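Terminal oxygenase component of carbazole 1,9a-dioxygenase (Sphingomonas, PDB 3GKQ) probably catalyses, as the Rieske non-heme iron oxygenase of a carbazole-degrading dioxygenase system, the angular dioxygenation of carbazole with electrons delivered by a ferredoxin. Local coordinates at residues L205-G210 and D230-H235; D211-T216 and S359-I364; G63-I68 and V129-G134; A44-V49 and L57-D62. All coordinates share one frame; numbering follows the deposited sequence.

How the contacts relate
From the N terminus, contact 4 comes first and closes the short hairpin of strands 47-51 and 54-61 within the Rieske domain. Contact 3 follows in series, bringing strand 64-69, the next strand of the same sheet, against strand 129-132 of another sheet; the two contacts touch, their centres about 9 Å apart, through Arg60 and Glu131. On the opposite side of the chain's centre, about 40 and 38 Å from contact 3 between centres, contacts 1 and 2 lie in the ring-hydroxylase family region. Their segments cross along the chain: 205-210 runs straight into 211-216, then 230-235 returns to the former, and 359-364, the start of helix 361-373, packs on the latter.

Contact 1: L205-G210 and D230-H235; sequences LGFAPG and DLLGEH
Apolar packing carries most of this contact, and Leu232 supplies it from the loop 230-235. Its CG stands anti to the backbone N (chi1 -158°), so that the branched tip reaches strand 206-209 and crosses Phe207 and Pro209 obliquely. Methyl CD2 touches both, 3.4 Å from Phe207 CB and 3.5 Å from Pro209 CG, two close contacts. The other methyl, CD1, meets Phe207 CD2 at 4.0 Å. Leu232 also touches Ala184 and Ser359, which enclose it further.

Polar links are fewer. Gly210 N gives His235 O a weak hydrogen bond of 3.1 Å, bent to 132° at the hydrogen. Within the loop, Leu232 N donates to Asp230 OD1 over 3.2 Å, forming an Asx turn in which the carboxylate is met from above its plane; this bond probably steadies the backbone from which Leu232 projects. Beyond the segments, Ala208 and Pro209 pack on Asn113 of a second subunit.

The side chain of Phe207 lies about 8 Å from that of the iron ligand His186. With one weak bond across it, the contact depends chiefly on the fit of Leu232 against Phe207 and Pro209.

Contact 2: D211-T216 and S359-I364; sequences DPEQLT and SDRAII
Arg361 NH1 is held by one hydrogen bond, to Glu213 OE2 over 3.1 Å, with Pro212 O also 2.7 Å from NH1 but poorly angled for a second. NH2 makes the other half of an end-on, two-nitrogen salt bridge, donating to Glu213 OE1 over 3.2 Å, almost straight at 169°. Both acceptors lie near the guanidinium plane, yet both donors approach from above the carboxylate, and the two flat groups are turned 43° apart. Glu213 bends at chi2 to bring its carboxylate back across the gap; Arg361 leaves the helix with CG anti to the backbone N and bends at its own chi2. A second carboxylate, that of Glu365, forms a salt bridge with NE through OE2.

Pro212 flanks the charged pair. Its carbonyl O lies over a guanidinium face, and its CB sits at the guanidinium edge. Deeper in, Thr216 CG2 rests 3.6 Å from Ala362 CA, and Leu215 CD1 reaches Arg361 CB at 4.2 Å. Ala362 also packs on Phe182, while Asp360 is hydrogen-bonded to His74 of a second subunit, a cluster ligand there.

The arginine charge would probably keep both Glu213 and Glu365 ionised, and the paired grip probably limits rotation of the arginine tip where the loop 211-216 meets the first turn of helix 361-373.

Contact 3: G63-I68 and V129-G134; sequences GVVHAI and VREEKG
Two edge strands from separate three-stranded antiparallel sheets pack here: strand 64-69 of the sheet 47-51, 54-61, 64-69, and strand 129-132 of the sheet 31-35, 135-140, 129-132. The segment axes approach to 7.5 Å at 141°, and no direct hydrogen bond crosses, so side chains and a water make the join. Val129 is the main apolar piece. With CG1 anti to the backbone N (chi1 -179°), it splits its methyls between two residues: CG1 meets Val65 CG1 at 4.0 Å, and CG2 meets Ala67 CB at 3.9 Å. The two valines cross at about a right angle. An alanine at Val129 would remove both methyls and would probably loosen the packing against Val65 and Ala67.

Glu131 extends from the same strand with CG anti to the backbone N, carrying its carboxylate alongside the other methyl of Val65, with Glu131 OE1 3.4 Å from Val65 CG2. A water bridges the strands at this end, donating to Glu131 OE1 over 2.6 Å and accepting from Val65 N over 3.0 Å. The same OE1 takes a salt bridge from Arg60 NH2, and Ser38 OG is hydrogen-bonded to OE2, so both carboxylate oxygens are held.

Val136 and Leu138 of strand 135-140 pack against Val129, Val136 also meeting Val65 and Leu138 meeting Ala67; Val56 and Leu58 of strand 54-61 also lie against Ala67.

Contact 4: A44-V49 and L57-D62; sequences ASPVPV and LLNRVD
Asn59 holds its CG anti to the backbone N (chi1 -170°), which lays the amide alongside the ring of Pro46, the two side chains pointing the same way. Its OD1 comes 3.0 Å from Ser45 N, and its CG lies 3.7 Å from Pro46 CG. Leu58 takes a different setting, CG anti to the carbonyl carbon (chi1 -50°), so that its CD1 meets Val49 CG1 at 4.0 Å, the two side chains crossing at about a right angle. Leu57 turns CD2 back over the partner strand, 3.5 Å from Val47 C and in reach of Pro46 CB.

Backbone bonds set the register. Val47 and Leu58 form a hydrogen-bonded antiparallel pair, Val47 N donating to Leu58 O over 2.8 Å and Leu58 N returning to Val47 O over 2.9 Å; both donors stand above the carbonyl planes. Leu58 O also receives a CA-H contact from Pro46. Pro48 and Leu57 make the next, non-hydrogen-bonded pair. At the other end, Ala44 N reaches Arg60 O over 2.7 Å, nearly straight at 169° and in the carbonyl plane. An alanine in place of Asn59 would remove the amide and would probably leave the ring of Pro46 less closely packed.

Arg60 points its guanidinium elsewhere, to Glu131 and the carbonyl of Val41. Through Leu57 and Asn59 the strand is bonded on to Ile68 and His66 of strand 64-69, so the contact belongs to a three-stranded antiparallel meander of the Rieske domain, with the Leu57 side chain about 11 Å from the [2Fe-2S] cluster.

Contact 1: L205-G210 and D230-H235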
loop_
_atom_site.group_PDB
_atom_site.type_symbol
_atom_site.label_atom_id
_atom_site.label_comp_id
_atom_site.label_asym_id
_atom_site.label_seq_id
_atom_site.Cartn_x
_atom_site.Cartn_y
_atom_site.Cartn_z
ATOM N N LEU A 205 30.221 -3.786 26.825
ATOM C CA LEU A 205 29.830 -4.218 25.488
ATOM C C LEU A 205 28.769 -5.304 25.647
ATOM O O LEU A 205 27.780 -5.328 24.916
ATOM C CB LEU A 205 31.033 -4.794 24.730
ATOM C CG LEU A 205 32.154 -3.832 24.324
ATOM C CD1 LEU A 205 33.311 -4.625 23.743
ATOM C CD2 LEU A 205 31.636 -2.821 23.315
ATOM N N GLY A 206 28.992 -6.190 26.618
ATOM C CA GLY A 206 28.074 -7.287 26.879
ATOM C C GLY A 206 28.316 -7.968 28.219
ATOM O O GLY A 206 28.760 -7.320 29.167
ATOM N N PHE A 207 28.042 -9.273 28.291
ATOM C CA PHE A 207 28.197 -10.042 29.530
ATOM C C PHE A 207 28.523 -11.523 29.303
ATOM O O PHE A 207 28.124 -12.105 28.302
ATOM C CB PHE A 207 26.902 -9.972 30.339
ATOM C CG PHE A 207 26.440 -8.574 30.641
ATOM C CD1 PHE A 207 26.996 -7.850 31.692
ATOM C CD2 PHE A 207 25.430 -7.987 29.888
ATOM C CE1 PHE A 207 26.545 -6.557 31.994
ATOM C CE2 PHE A 207 24.974 -6.700 30.178
ATOM C CZ PHE A 207 25.531 -5.983 31.234
ATOM N N ALA A 208 29.250 -12.125 30.244
ATOM C CA ALA A 208 29.595 -13.550 30.181
ATOM C C ALA A 208 28.839 -14.202 31.348
ATOM O O ALA A 208 29.404 -14.421 32.420
ATOM C CB ALA A 208 31.102 -13.745 30.343
ATOM N N PRO A 209 27.544 -14.513 31.143
ATOM C CA PRO A 209 26.627 -15.125 32.113
ATOM C C PRO A 209 27.088 -16.367 32.876
ATOM O O PRO A 209 27.918 -17.151 32.400
ATOM C CB PRO A 209 25.380 -15.411 31.272
ATOM C CG PRO A 209 25.411 -14.326 30.242
ATOM C CD PRO A 209 26.866 -14.329 29.846
ATOM N N GLY A 210 26.522 -16.538 34.069
ATOM C CA GLY A 210 26.845 -17.691 34.885
ATOM C C GLY A 210 25.789 -18.758 34.663
ATOM O O GLY A 210 25.307 -18.940 33.539
ATOM N N ASP A 230 15.869 -9.319 35.681
ATOM C CA ASP A 230 17.047 -9.729 34.944
ATOM C C ASP A 230 18.221 -9.736 35.912
ATOM O O ASP A 230 18.664 -8.686 36.383
ATOM C CB ASP A 230 17.291 -8.771 33.780
ATOM C CG ASP A 230 18.630 -8.980 33.124
ATOM O OD1 ASP A 230 19.141 -10.122 33.138
ATOM O OD2 ASP A 230 19.168 -7.995 32.576
ATOM N N LEU A 231 18.703 -10.940 36.213
ATOM C CA LEU A 231 19.804 -11.138 37.147
ATOM C C LEU A 231 21.130 -11.518 36.474
ATOM O O LEU A 231 21.959 -12.199 37.079
ATOM C CB LEU A 231 19.427 -12.229 38.155
ATOM C CG LEU A 231 18.128 -12.070 38.957
ATOM C CD1 LEU A 231 17.938 -13.309 39.831
ATOM C CD2 LEU A 231 18.172 -10.808 39.823
ATOM N N LEU A 232 21.330 -11.089 35.231
ATOM C CA LEU A 232 22.565 -11.401 34.516
ATOM C C LEU A 232 23.684 -10.541 35.111
ATOM O O LEU A 232 24.827 -10.987 35.248
ATOM C CB LEU A 232 22.407 -11.089 33.025
ATOM C CG LEU A 232 23.325 -11.774 31.997
ATOM C CD1 LEU A 232 23.107 -11.141 30.633
ATOM C CD2 LEU A 232 24.778 -11.639 32.389
ATOM N N GLY A 233 23.339 -9.304 35.463
ATOM C CA GLY A 233 24.307 -8.389 36.043
ATOM C C GLY A 233 25.015 -8.994 37.239
ATOM O O GLY A 233 26.185 -9.373 37.164
ATOM N N GLU A 234 24.284 -9.100 38.342
ATOM C CA GLU A 234 24.804 -9.646 39.586
ATOM C C GLU A 234 25.233 -11.107 39.443
ATOM O O GLU A 234 25.562 -11.757 40.435
ATOM C CB GLU A 234 23.733 -9.514 40.677
ATOM C CG GLU A 234 24.179 -9.900 42.085
ATOM C CD GLU A 234 23.053 -9.790 43.104
ATOM O OE1 GLU A 234 22.553 -8.662 43.322
ATOM O OE2 GLU A 234 22.664 -10.831 43.683
ATOM N N HIS A 235 25.234 -11.630 38.220
ATOM C CA HIS A 235 25.622 -13.023 38.007
ATOM C C HIS A 235 26.390 -13.256 36.709
ATOM O O HIS A 235 26.053 -14.150 35.922
ATOM C CB HIS A 235 24.378 -13.917 38.043
ATOM C CG HIS A 235 23.596 -13.810 39.317
ATOM N ND1 HIS A 235 23.030 -12.626 39.745
ATOM C CD2 HIS A 235 23.305 -14.731 40.265
ATOM C CE1 HIS A 235 22.424 -12.824 40.902
ATOM N NE2 HIS A 235 22.576 -14.091 41.241
#

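Contact 2: D211-T216 and S359-I364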
loop_
_atom_site.group_PDB
_atom_site.type_symbol
_atom_site.label_atom_id
_atom_site.label_comp_id
_atom_site.label_asym_id
_atom_site.label_seq_id
_atom_site.Cartn_x
_atom_site.Cartn_y
_atom_site.Cartn_z
ATOM N N ASP A 211 25.422 -19.460 35.730
ATOM C CA ASP A 211 24.412 -20.508 35.647
ATOM C C ASP A 211 23.111 -19.946 35.077
ATOM O O ASP A 211 22.555 -18.981 35.605
ATOM C CB ASP A 211 24.140 -21.085 37.036
ATOM C CG ASP A 211 23.673 -20.026 38.020
ATOM O OD1 ASP A 211 24.484 -19.143 38.385
ATOM O OD2 ASP A 211 22.491 -20.072 38.423
ATOM N N PRO A 212 22.600 -20.554 33.995
ATOM C CA PRO A 212 21.353 -20.083 33.383
ATOM C C PRO A 212 20.185 -20.030 34.369
ATOM O O PRO A 212 19.216 -19.294 34.161
ATOM C CB PRO A 212 21.121 -21.089 32.254
ATOM C CG PRO A 212 21.801 -22.340 32.757
ATOM C CD PRO A 212 23.074 -21.788 33.343
ATOM N N GLU A 213 20.299 -20.786 35.457
ATOM C CA GLU A 213 19.243 -20.845 36.461
ATOM C C GLU A 213 19.166 -19.678 37.451
ATOM O O GLU A 213 18.125 -19.493 38.087
ATOM C CB GLU A 213 19.333 -22.168 37.229
ATOM C CG GLU A 213 19.312 -23.405 36.332
ATOM C CD GLU A 213 18.146 -23.407 35.350
ATOM O OE1 GLU A 213 16.982 -23.308 35.802
ATOM O OE2 GLU A 213 18.395 -23.513 34.126
ATOM N N GLN A 214 20.235 -18.896 37.602
ATOM C CA GLN A 214 20.169 -17.757 38.524
ATOM C C GLN A 214 20.281 -16.441 37.769
ATOM O O GLN A 214 20.568 -15.394 38.361
ATOM C CB GLN A 214 21.267 -17.820 39.595
ATOM C CG GLN A 214 20.900 -17.054 40.889
ATOM C CD GLN A 214 21.962 -17.169 41.983
ATOM O OE1 GLN A 214 22.609 -18.212 42.124
ATOM N NE2 GLN A 214 22.135 -16.104 42.771
ATOM N N LEU A 215 20.049 -16.500 36.459
ATOM C CA LEU A 215 20.118 -15.313 35.611
ATOM C C LEU A 215 18.821 -14.518 35.706
ATOM O O LEU A 215 18.772 -13.345 35.342
ATOM C CB LEU A 215 20.365 -15.705 34.146
ATOM C CG LEU A 215 21.674 -16.423 33.798
ATOM C CD1 LEU A 215 21.734 -16.667 32.296
ATOM C CD2 LEU A 215 22.866 -15.582 34.250
ATOM N N THR A 216 17.769 -15.159 36.195
ATOM C CA THR A 216 16.487 -14.489 36.320
ATOM C C THR A 216 15.736 -14.934 37.562
ATOM O O THR A 216 16.066 -15.949 38.178
ATOM C CB THR A 216 15.572 -14.772 35.099
ATOM O OG1 THR A 216 15.206 -16.159 35.086
ATOM C CG2 THR A 216 16.281 -14.429 33.797
ATOM N N SER A 359 22.376 -14.989 26.979
ATOM C CA SER A 359 21.703 -13.829 27.557
ATOM C C SER A 359 20.220 -13.734 27.213
ATOM O O SER A 359 19.505 -12.890 27.756
ATOM C CB SER A 359 22.418 -12.539 27.149
ATOM O OG SER A 359 22.628 -12.486 25.753
ATOM N N ASP A 360 19.753 -14.599 26.317
ATOM C CA ASP A 360 18.348 -14.580 25.932
ATOM C C ASP A 360 17.462 -15.363 26.888
ATOM O O ASP A 360 16.247 -15.419 26.707
ATOM C CB ASP A 360 18.180 -15.104 24.506
ATOM C CG ASP A 360 18.768 -14.161 23.476
ATOM O OD1 ASP A 360 18.490 -12.942 23.572
ATOM O OD2 ASP A 360 19.495 -14.629 22.579
ATOM N N ARG A 361 18.067 -15.961 27.911
ATOM C CA ARG A 361 17.301 -16.717 28.898
ATOM C C ARG A 361 16.260 -15.801 29.543
ATOM O O ARG A 361 15.154 -16.230 29.865
ATOM C CB ARG A 361 18.236 -17.280 29.976
ATOM C CG ARG A 361 17.525 -17.944 31.165
ATOM C CD ARG A 361 16.653 -19.119 30.733
ATOM N NE ARG A 361 16.001 -19.762 31.874
ATOM C CZ ARG A 361 16.600 -20.612 32.705
ATOM N NH1 ARG A 361 17.877 -20.936 32.529
ATOM N NH2 ARG A 361 15.923 -21.134 33.721
ATOM N N ALA A 362 16.618 -14.534 29.719
ATOM C CA ALA A 362 15.713 -13.565 30.330
ATOM C C ALA A 362 14.447 -13.324 29.499
ATOM O O ALA A 362 13.337 -13.367 30.029
ATOM C CB ALA A 362 16.446 -12.244 30.561
ATOM N N ILE A 363 14.608 -13.071 28.202
ATOM C CA ILE A 363 13.454 -12.823 27.344
ATOM C C ILE A 363 12.569 -14.066 27.285
ATOM O O ILE A 363 11.341 -13.968 27.243
ATOM C CB ILE A 363 13.877 -12.417 25.903
ATOM C CG1 ILE A 363 12.670 -11.863 25.143
ATOM C CG2 ILE A 363 14.414 -13.613 25.150
ATOM C CD1 ILE A 363 12.051 -10.633 25.794
ATOM N N ILE A 364 13.195 -15.237 27.293
ATOM C CA ILE A 364 12.452 -16.486 27.262
ATOM C C ILE A 364 11.586 -16.604 28.516
ATOM O O ILE A 364 10.444 -17.057 28.447
ATOM C CB ILE A 364 13.409 -17.694 27.165
ATOM C CG1 ILE A 364 14.086 -17.697 25.792
ATOM C CG2 ILE A 364 12.644 -18.996 27.367
ATOM C CD1 ILE A 364 15.186 -18.729 25.655
#

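Contact 3: G63-I68 and V129-G134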
loop_
_atom_site.group_PDB
_atom_site.type_symbol
_atom_site.label_atom_id
_atom_site.label_comp_id
_atom_site.label_asym_id
_atom_site.label_seq_id
_atom_site.Cartn_x
_atom_site.Cartn_y
_atom_site.Cartn_z
ATOM N N GLY A 63 -12.765 18.414 35.263
ATOM C CA GLY A 63 -11.540 17.810 35.753
ATOM C C GLY A 63 -11.438 16.296 35.683
ATOM O O GLY A 63 -10.369 15.746 35.940
ATOM N N VAL A 64 -12.528 15.615 35.332
ATOM C CA VAL A 64 -12.515 14.155 35.262
ATOM C C VAL A 64 -12.420 13.618 33.831
ATOM O O VAL A 64 -13.198 14.008 32.959
ATOM C CB VAL A 64 -13.775 13.562 35.930
ATOM C CG1 VAL A 64 -13.724 12.040 35.886
ATOM C CG2 VAL A 64 -13.870 14.043 37.371
ATOM N N VAL A 65 -11.466 12.716 33.603
ATOM C CA VAL A 65 -11.265 12.130 32.279
ATOM C C VAL A 65 -12.240 10.995 32.000
ATOM O O VAL A 65 -12.407 10.091 32.816
ATOM C CB VAL A 65 -9.823 11.574 32.106
ATOM C CG1 VAL A 65 -9.646 11.000 30.695
ATOM C CG2 VAL A 65 -8.803 12.671 32.354
ATOM N N HIS A 66 -12.890 11.060 30.844
ATOM C CA HIS A 66 -13.830 10.023 30.435
ATOM C C HIS A 66 -13.360 9.458 29.099
ATOM O O HIS A 66 -12.681 10.142 28.332
ATOM C CB HIS A 66 -15.241 10.597 30.299
ATOM C CG HIS A 66 -15.830 11.054 31.598
ATOM N ND1 HIS A 66 -16.121 10.184 32.627
ATOM C CD2 HIS A 66 -16.155 12.289 32.043
ATOM C CE1 HIS A 66 -16.603 10.865 33.652
ATOM N NE2 HIS A 66 -16.633 12.145 33.325
ATOM N N ALA A 67 -13.721 8.206 28.833
ATOM C CA ALA A 67 -13.324 7.541 27.598
ATOM C C ALA A 67 -14.479 6.719 27.027
ATOM O O ALA A 67 -15.067 5.895 27.723
ATOM C CB ALA A 67 -12.121 6.642 27.864
ATOM N N ILE A 68 -14.791 6.952 25.756
ATOM C CA ILE A 68 -15.868 6.249 25.074
ATOM C C ILE A 68 -15.381 5.735 23.719
ATOM O O ILE A 68 -14.391 6.233 23.174
ATOM C CB ILE A 68 -17.075 7.188 24.804
ATOM C CG1 ILE A 68 -16.615 8.375 23.948
ATOM C CG2 ILE A 68 -17.686 7.668 26.127
ATOM C CD1 ILE A 68 -17.728 9.328 23.518
ATOM N N VAL A 129 -11.191 4.462 33.523
ATOM C CA VAL A 129 -10.047 5.358 33.471
ATOM C C VAL A 129 -9.391 5.542 34.834
ATOM O O VAL A 129 -10.063 5.535 35.864
ATOM C CB VAL A 129 -10.463 6.755 32.963
ATOM C CG1 VAL A 129 -9.243 7.663 32.885
ATOM C CG2 VAL A 129 -11.136 6.640 31.602
ATOM N N ARG A 130 -8.071 5.691 34.819
ATOM C CA ARG A 130 -7.280 5.934 36.019
ATOM C C ARG A 130 -6.242 6.954 35.584
ATOM O O ARG A 130 -5.650 6.825 34.514
ATOM C CB ARG A 130 -6.568 4.667 36.505
ATOM C CG ARG A 130 -7.441 3.678 37.279
ATOM C CD ARG A 130 -7.949 4.264 38.595
ATOM N NE ARG A 130 -6.863 4.625 39.509
ATOM C CZ ARG A 130 -6.198 3.765 40.277
ATOM N NH1 ARG A 130 -6.500 2.470 40.257
ATOM N NH2 ARG A 130 -5.227 4.201 41.071
ATOM N N GLU A 131 -6.030 7.976 36.398
ATOM C CA GLU A 131 -5.055 8.997 36.061
ATOM C C GLU A 131 -4.062 9.107 37.206
ATOM O O GLU A 131 -4.409 9.533 38.306
ATOM C CB GLU A 131 -5.771 10.323 35.811
ATOM C CG GLU A 131 -4.877 11.469 35.407
ATOM C CD GLU A 131 -5.671 12.612 34.811
ATOM O OE1 GLU A 131 -6.858 12.748 35.168
ATOM O OE2 GLU A 131 -5.113 13.372 33.995
ATOM N N GLU A 132 -2.827 8.696 36.944
ATOM C CA GLU A 132 -1.779 8.725 37.956
ATOM C C GLU A 132 -0.446 9.087 37.327
ATOM O O GLU A 132 -0.198 8.799 36.152
ATOM C CB GLU A 132 -1.629 7.354 38.620
ATOM C CG GLU A 132 -2.903 6.745 39.192
ATOM C CD GLU A 132 -3.450 7.522 40.369
ATOM O OE1 GLU A 132 -2.644 7.995 41.197
ATOM O OE2 GLU A 132 -4.689 7.649 40.474
ATOM N N LYS A 133 0.414 9.714 38.123
ATOM C CA LYS A 133 1.747 10.094 37.681
ATOM C C LYS A 133 1.787 10.815 36.342
ATOM O O LYS A 133 2.699 10.599 35.547
ATOM C CB LYS A 133 2.633 8.848 37.616
ATOM C CG LYS A 133 2.752 8.119 38.938
ATOM C CD LYS A 133 3.302 9.049 40.013
ATOM C CE LYS A 133 3.371 8.364 41.367
ATOM N NZ LYS A 133 3.878 9.296 42.412
ATOM N N GLY A 134 0.797 11.667 36.099
ATOM C CA GLY A 134 0.755 12.421 34.860
ATOM C C GLY A 134 0.354 11.620 33.635
ATOM O O GLY A 134 0.548 12.072 32.508
HETATM O O HOH W 1 -9.320 11.896 35.572
#

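Contact 4: A44-V49 and L57-D62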
loop_
_atom_site.group_PDB
_atom_site.type_symbol
_atom_site.label_atom_id
_atom_site.label_comp_id
_atom_site.label_asym_id
_atom_site.label_seq_id
_atom_site.Cartn_x
_atom_site.Cartn_y
_atom_site.Cartn_z
ATOM N N ALA A 44 -12.782 19.924 28.418
ATOM C CA ALA A 44 -13.613 20.156 27.240
ATOM C C ALA A 44 -12.844 20.196 25.924
ATOM O O ALA A 44 -13.160 20.996 25.040
ATOM C CB ALA A 44 -14.409 21.454 27.415
ATOM N N SER A 45 -11.842 19.335 25.783
ATOM C CA SER A 45 -11.061 19.287 24.547
ATOM C C SER A 45 -10.828 17.822 24.151
ATOM O O SER A 45 -9.746 17.277 24.365
ATOM C CB SER A 45 -9.723 20.006 24.745
ATOM O OG SER A 45 -9.061 20.209 23.506
ATOM N N PRO A 46 -11.856 17.168 23.572
ATOM C CA PRO A 46 -11.810 15.764 23.135
ATOM C C PRO A 46 -10.576 15.379 22.321
ATOM O O PRO A 46 -10.183 16.087 21.394
ATOM C CB PRO A 46 -13.106 15.610 22.341
ATOM C CG PRO A 46 -14.042 16.527 23.079
ATOM C CD PRO A 46 -13.178 17.755 23.280
ATOM N N VAL A 47 -9.978 14.244 22.677
ATOM C CA VAL A 47 -8.782 13.743 22.006
ATOM C C VAL A 47 -8.927 12.268 21.617
ATOM O O VAL A 47 -9.159 11.415 22.470
ATOM C CB VAL A 47 -7.542 13.867 22.926
ATOM C CG1 VAL A 47 -6.323 13.285 22.237
ATOM C CG2 VAL A 47 -7.299 15.321 23.284
ATOM N N PRO A 48 -8.798 11.950 20.322
ATOM C CA PRO A 48 -8.923 10.545 19.918
ATOM C C PRO A 48 -7.609 9.781 20.090
ATOM O O PRO A 48 -6.529 10.343 19.929
ATOM C CB PRO A 48 -9.332 10.650 18.454
ATOM C CG PRO A 48 -8.586 11.870 18.001
ATOM C CD PRO A 48 -8.814 12.838 19.145
ATOM N N VAL A 49 -7.710 8.505 20.439
ATOM C CA VAL A 49 -6.536 7.652 20.591
ATOM C C VAL A 49 -6.913 6.256 20.112
ATOM O O VAL A 49 -8.096 5.942 19.940
ATOM C CB VAL A 49 -6.065 7.531 22.070
ATOM C CG1 VAL A 49 -5.612 8.887 22.607
ATOM C CG2 VAL A 49 -7.185 6.963 22.922
ATOM N N LEU A 57 -12.272 7.762 22.292
ATOM C CA LEU A 57 -12.320 9.220 22.338
ATOM C C LEU A 57 -12.266 9.650 23.802
ATOM O O LEU A 57 -13.093 9.228 24.615
ATOM C CB LEU A 57 -13.610 9.752 21.705
ATOM C CG LEU A 57 -13.505 10.968 20.771
ATOM C CD1 LEU A 57 -14.858 11.666 20.736
ATOM C CD2 LEU A 57 -12.421 11.942 21.220
ATOM N N LEU A 58 -11.292 10.487 24.131
ATOM C CA LEU A 58 -11.126 10.964 25.500
ATOM C C LEU A 58 -11.577 12.415 25.654
ATOM O O LEU A 58 -11.558 13.188 24.703
ATOM C CB LEU A 58 -9.653 10.879 25.911
ATOM C CG LEU A 58 -8.881 9.577 25.691
ATOM C CD1 LEU A 58 -7.413 9.811 26.035
ATOM C CD2 LEU A 58 -9.470 8.471 26.542
ATOM N N ASN A 59 -11.983 12.774 26.866
ATOM C CA ASN A 59 -12.385 14.141 27.159
ATOM C C ASN A 59 -12.346 14.350 28.660
ATOM O O ASN A 59 -12.533 13.409 29.437
ATOM C CB ASN A 59 -13.787 14.448 26.626
ATOM C CG ASN A 59 -14.126 15.933 26.709
ATOM O OD1 ASN A 59 -13.240 16.790 26.613
ATOM N ND2 ASN A 59 -15.408 16.244 26.868
ATOM N N ARG A 60 -12.076 15.585 29.061
ATOM C CA ARG A 60 -12.018 15.934 30.468
ATOM C C ARG A 60 -13.188 16.864 30.771
ATOM O O ARG A 60 -13.294 17.954 30.206
ATOM C CB ARG A 60 -10.683 16.612 30.773
ATOM C CG ARG A 60 -10.547 17.156 32.177
ATOM C CD ARG A 60 -9.088 17.437 32.486
ATOM N NE ARG A 60 -8.604 16.492 33.480
ATOM C CZ ARG A 60 -7.507 15.756 33.358
ATOM N NH1 ARG A 60 -6.746 15.835 32.274
ATOM N NH2 ARG A 60 -7.176 14.933 34.335
ATOM N N VAL A 61 -14.080 16.404 31.643
ATOM C CA VAL A 61 -15.260 17.172 32.026
ATOM C C VAL A 61 -15.223 17.401 33.531
ATOM O O VAL A 61 -15.247 16.448 34.316
ATOM C CB VAL A 61 -16.551 16.417 31.657
ATOM C CG1 VAL A 61 -17.768 17.271 31.988
ATOM C CG2 VAL A 61 -16.534 16.060 30.178
ATOM N N ASP A 62 -15.175 18.670 33.924
ATOM C CA ASP A 62 -15.099 19.032 35.332
ATOM C C ASP A 62 -13.898 18.331 35.955
ATOM O O ASP A 62 -13.999 17.718 37.016
ATOM C CB ASP A 62 -16.382 18.643 36.076
ATOM C CG ASP A 62 -17.592 19.434 35.602
ATOM O OD1 ASP A 62 -17.429 20.636 35.292
ATOM O OD2 ASP A 62 -18.703 18.861 35.551
#